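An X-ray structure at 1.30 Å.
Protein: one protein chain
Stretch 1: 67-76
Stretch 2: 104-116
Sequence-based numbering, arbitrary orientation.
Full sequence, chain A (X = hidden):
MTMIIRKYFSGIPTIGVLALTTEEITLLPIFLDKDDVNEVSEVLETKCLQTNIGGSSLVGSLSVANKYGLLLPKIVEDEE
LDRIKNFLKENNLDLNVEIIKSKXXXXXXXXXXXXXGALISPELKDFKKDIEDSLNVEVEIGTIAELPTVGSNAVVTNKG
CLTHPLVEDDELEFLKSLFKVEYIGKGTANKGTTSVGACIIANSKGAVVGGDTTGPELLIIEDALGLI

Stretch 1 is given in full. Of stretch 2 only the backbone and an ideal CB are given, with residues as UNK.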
# COMPACT_ATOMS: atom_id res chain seq x y z
N LYS A 67 10.47 2.20 -2.79
CA LYS A 67 11.55 3.21 -2.97
C LYS A 67 12.03 3.26 -4.42
O LYS A 67 12.55 4.30 -4.85
CB LYS A 67 12.74 2.85 -2.10
CG LYS A 67 13.80 3.96 -2.02
CD LYS A 67 15.08 3.48 -1.25
CE LYS A 67 16.00 2.76 -2.21
NZ LYS A 67 17.20 2.16 -1.53
N TYR A 68 11.88 2.16 -5.14
CA TYR A 68 12.48 1.99 -6.47
C TYR A 68 11.51 2.22 -7.62
O TYR A 68 11.99 2.63 -8.70
CB TYR A 68 13.04 0.57 -6.60
CG TYR A 68 14.19 0.31 -5.63
CD1 TYR A 68 14.04 -0.54 -4.52
CD2 TYR A 68 15.43 0.89 -5.82
CE1 TYR A 68 15.06 -0.81 -3.63
CE2 TYR A 68 16.47 0.64 -4.93
CZ TYR A 68 16.29 -0.19 -3.84
OH TYR A 68 17.36 -0.41 -3.01
N GLY A 69 10.22 1.94 -7.43
CA GLY A 69 9.34 1.93 -8.58
C GLY A 69 7.94 2.37 -8.22
O GLY A 69 7.53 2.36 -7.03
N LEU A 70 7.19 2.74 -9.24
CA LEU A 70 5.78 3.10 -9.12
C LEU A 70 5.05 2.39 -10.24
O LEU A 70 5.40 2.63 -11.42
CB LEU A 70 5.60 4.63 -9.24
CG LEU A 70 4.12 5.12 -9.36
CD1 LEU A 70 3.33 4.81 -8.13
CD2 LEU A 70 4.12 6.60 -9.71
N LEU A 71 4.07 1.58 -9.89
CA LEU A 71 3.31 0.82 -10.90
C LEU A 71 1.94 1.48 -11.12
O LEU A 71 1.22 1.77 -10.15
CB LEU A 71 3.08 -0.61 -10.46
CG LEU A 71 4.29 -1.39 -9.99
CD1 LEU A 71 3.90 -2.82 -9.62
CD2 LEU A 71 5.36 -1.41 -11.07
N LEU A 72 1.58 1.68 -12.38
CA LEU A 72 0.31 2.34 -12.72
C LEU A 72 -0.44 1.41 -13.67
O LEU A 72 0.18 0.71 -14.47
CB LEU A 72 0.62 3.67 -13.37
CG LEU A 72 1.25 4.70 -12.44
CD1 LEU A 72 1.81 5.87 -13.26
CD2 LEU A 72 0.23 5.20 -11.42
N PRO A 73 -1.77 1.43 -13.63
CA PRO A 73 -2.58 0.61 -14.52
C PRO A 73 -2.70 1.25 -15.89
O PRO A 73 -2.40 2.45 -16.11
CB PRO A 73 -3.94 0.60 -13.78
CG PRO A 73 -4.04 1.99 -13.21
CD PRO A 73 -2.62 2.24 -12.71
N LYS A 74 -3.20 0.43 -16.85
CA LYS A 74 -3.25 0.90 -18.23
C LYS A 74 -4.21 2.07 -18.40
O LYS A 74 -4.14 2.76 -19.43
CB LYS A 74 -3.63 -0.26 -19.17
CG LYS A 74 -5.04 -0.80 -18.92
CD LYS A 74 -5.32 -2.01 -19.81
CE LYS A 74 -6.67 -2.63 -19.48
NZ LYS A 74 -7.18 -3.48 -20.59
N ILE A 75 -5.13 2.28 -17.47
CA ILE A 75 -6.12 3.35 -17.58
C ILE A 75 -5.54 4.67 -17.11
O ILE A 75 -6.27 5.68 -17.14
CB ILE A 75 -7.39 2.97 -16.78
CG1 ILE A 75 -7.14 2.70 -15.28
CG2 ILE A 75 -8.17 1.83 -17.42
CD1 ILE A 75 -8.44 2.55 -14.48
N VAL A 76 -4.27 4.74 -16.65
CA VAL A 76 -3.77 6.04 -16.22
C VAL A 76 -3.83 7.00 -17.39
O VAL A 76 -3.54 6.65 -18.54
CB VAL A 76 -2.36 5.89 -15.59
CG1 VAL A 76 -1.32 5.51 -16.66
CG2 VAL A 76 -1.94 7.15 -14.87
N UNK A 104 -6.82 -6.62 -15.42
CA UNK A 104 -7.26 -6.24 -14.08
C UNK A 104 -6.43 -5.03 -13.66
O UNK A 104 -5.24 -5.17 -13.44
CB UNK A 104 -7.11 -7.39 -13.09
N UNK A 105 -7.09 -3.88 -13.54
CA UNK A 105 -6.38 -2.62 -13.28
C UNK A 105 -6.13 -2.35 -11.79
O UNK A 105 -5.50 -1.36 -11.47
CB UNK A 105 -7.18 -1.46 -13.87
N UNK A 106 -6.60 -3.24 -10.90
CA UNK A 106 -6.52 -2.99 -9.44
C UNK A 106 -5.17 -3.40 -8.88
O UNK A 106 -5.06 -4.29 -8.02
CB UNK A 106 -7.63 -3.74 -8.70
N UNK A 107 -4.10 -2.78 -9.40
CA UNK A 107 -2.75 -3.22 -9.06
C UNK A 107 -2.50 -3.20 -7.54
O UNK A 107 -1.82 -4.11 -7.03
CB UNK A 107 -1.72 -2.33 -9.77
N UNK A 108 -3.02 -2.18 -6.87
CA UNK A 108 -2.82 -2.07 -5.42
C UNK A 108 -3.51 -3.16 -4.65
O UNK A 108 -3.10 -3.53 -3.55
CB UNK A 108 -3.32 -0.71 -4.92
N UNK A 109 -4.61 -3.73 -5.19
CA UNK A 109 -5.28 -4.86 -4.56
C UNK A 109 -4.50 -6.16 -4.83
O UNK A 109 -4.62 -7.10 -4.04
CB UNK A 109 -6.72 -4.98 -5.07
N UNK A 110 -3.77 -6.18 -5.93
CA UNK A 110 -3.15 -7.43 -6.43
C UNK A 110 -1.68 -7.60 -6.07
O UNK A 110 -1.09 -8.67 -6.33
CB UNK A 110 -3.28 -7.49 -7.95
N UNK A 111 -1.05 -6.56 -5.52
CA UNK A 111 0.39 -6.57 -5.26
C UNK A 111 0.64 -6.01 -3.86
O UNK A 111 -0.00 -5.01 -3.46
CB UNK A 111 1.15 -5.76 -6.32
N UNK A 112 1.58 -6.62 -3.17
CA UNK A 112 1.95 -6.22 -1.82
C UNK A 112 3.47 -6.09 -1.77
O UNK A 112 4.12 -7.11 -1.97
CB UNK A 112 1.44 -7.22 -0.78
N UNK A 113 4.03 -4.92 -1.53
CA UNK A 113 5.47 -4.73 -1.64
C UNK A 113 6.01 -3.85 -0.55
O UNK A 113 5.37 -2.87 -0.14
CB UNK A 113 5.83 -4.13 -3.00
N UNK A 114 7.25 -4.16 -0.13
CA UNK A 114 8.03 -3.15 0.60
C UNK A 114 9.29 -2.90 -0.24
O UNK A 114 9.28 -3.14 -1.47
CB UNK A 114 8.37 -3.60 2.02
N UNK A 115 10.39 -2.43 0.35
CA UNK A 115 11.61 -2.16 -0.42
C UNK A 115 12.52 -3.38 -0.50
O UNK A 115 13.63 -3.20 -1.02
CB UNK A 115 12.38 -0.99 0.20
N UNK A 116 12.07 -4.53 -0.01
CA UNK A 116 12.87 -5.75 0.06
C UNK A 116 12.20 -6.94 -0.61
O UNK A 116 12.93 -7.88 -0.94
CB UNK A 116 13.17 -6.09 1.52

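Position 104 turns its CA-to-CB bond away from stretch 1, whose atoms leave the choice open; a polar residue could bond the backbone that follows. It is Asn104, and its OD1 accepts a hydrogen bond from the backbone N of position 106 at 3.1 Å.

At position 105 the bond points toward stretch 1. The ideal CB lies 3.8 Å from Pro73 CB and 4.2 Å from Ile75 CD1, so the site offers an apolar surface at the beta turn that runs from Pro73 to Val76. With apolar atoms already in contact range of CB, even a short residue such as Ala, Val or Thr can cover them; a longer one is not ruled out. Thr105 is found. Its methyl CG2 takes up the apolar offer, 4.1 Å from Ile75 CG2 and 4.2 Å from Lys74 CG, while its backbone O packs 3.4 Å from Pro73 CB.

Position 106 faces away, just before a helix. Ser, Thr, Asp or Asn would be classic N-caps, but the deposited Ala106 has no side-chain acceptor to play that part.

Position 107 has helical angles and points toward the strand. Its ideal CB is still 5.1 Å from Leu71 O, leaving space for a longer chain, and Leu71 and Pro73 supply apolar surface. Leu, Met or perhaps Ile would suit. Leu107, with chi1 m and chi2 t, extends CD1 to 4.0 Å from Leu71 CB, 3.5 Å from Pro73 N and 3.4 Å from Leu72 C.

Positions 108, 109 and 110 continue the helix without touching stretch 1, so most helix-compatible residues would do, and the angles at 108 (-67/-27) do not require glycine. They are Gly108, Asn109 and Leu110.

Position 111 leaves helical angles for extended ones (-135/141), which favour beta-branched residues. Its CB points toward stretch 1, 5.2 Å from Leu71 CD1, so Ile, Val or Leu is expected. Ile111 closes the gap with CD1, 3.7 Å from Leu71 CD1.

Positions 112 and 113 are extended and out of reach; Leu112 and Thr113 suit a strand. Position 114 points away, so stretch 1 sets no demand; a short polar residue could bond the backbone ahead. Asn114 does, its OD1 accepting a hydrogen bond from the backbone N of position 116 at 2.8 Å.

Position 115 points toward Lys67, whose backbone N is a donor within range of a short side chain. Asp or Asn would answer it. Asp115 OD1 accepts the hydrogen bond from Lys67 N at 2.8 Å, the sole one between the stretches. Its backbone O meets the Tyr68 ring at the edge, 3.8 Å from CE1.

Position 116 turns away into space free of stretch 1, suiting a long polar chain: Lys116.

Stretch 2 104-116: NTALGNLILTNDK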
# COMPACT_ATOMS: atom_id res chain seq x y z
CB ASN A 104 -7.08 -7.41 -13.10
CG ASN A 104 -7.78 -7.15 -11.78
OD1 ASN A 104 -8.00 -5.99 -11.40
ND2 ASN A 104 -8.14 -8.20 -11.04
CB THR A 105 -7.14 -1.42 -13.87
OG1 THR A 105 -8.47 -1.47 -13.29
CG2 THR A 105 -7.22 -1.55 -15.36
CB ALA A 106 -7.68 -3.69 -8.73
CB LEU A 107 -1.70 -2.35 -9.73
CG LEU A 107 -1.80 -2.24 -11.25
CD1 LEU A 107 -0.67 -1.35 -11.77
CD2 LEU A 107 -1.78 -3.63 -11.93
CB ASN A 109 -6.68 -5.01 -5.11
CG ASN A 109 -7.71 -3.97 -4.75
OD1 ASN A 109 -8.82 -4.03 -5.28
ND2 ASN A 109 -7.34 -3.05 -3.89
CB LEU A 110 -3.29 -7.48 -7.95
CG LEU A 110 -4.72 -7.52 -8.48
CD1 LEU A 110 -4.69 -7.25 -9.97
CD2 LEU A 110 -5.35 -8.86 -8.19
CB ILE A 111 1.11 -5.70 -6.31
CG1 ILE A 111 0.87 -6.25 -7.72
CG2 ILE A 111 2.61 -5.57 -5.99
CD1 ILE A 111 1.35 -5.32 -8.85
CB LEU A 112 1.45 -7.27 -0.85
CG LEU A 112 1.73 -7.13 0.63
CD1 LEU A 112 0.91 -5.98 1.21
CD2 LEU A 112 1.37 -8.44 1.33
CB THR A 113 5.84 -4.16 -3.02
OG1 THR A 113 7.27 -4.27 -3.23
CG2 THR A 113 5.42 -2.69 -3.22
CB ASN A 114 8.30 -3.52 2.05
CG ASN A 114 9.12 -4.77 2.23
OD1 ASN A 114 9.65 -5.33 1.25
ND2 ASN A 114 9.25 -5.22 3.49
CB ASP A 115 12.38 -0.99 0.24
CG ASP A 115 11.59 0.30 0.14
OD1 ASP A 115 10.64 0.40 -0.67
OD2 ASP A 115 11.85 1.25 0.91
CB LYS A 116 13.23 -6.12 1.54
CG LYS A 116 14.10 -5.02 2.16
CD LYS A 116 14.34 -5.20 3.65
CE LYS A 116 13.15 -4.75 4.47
NZ LYS A 116 13.42 -4.94 5.93
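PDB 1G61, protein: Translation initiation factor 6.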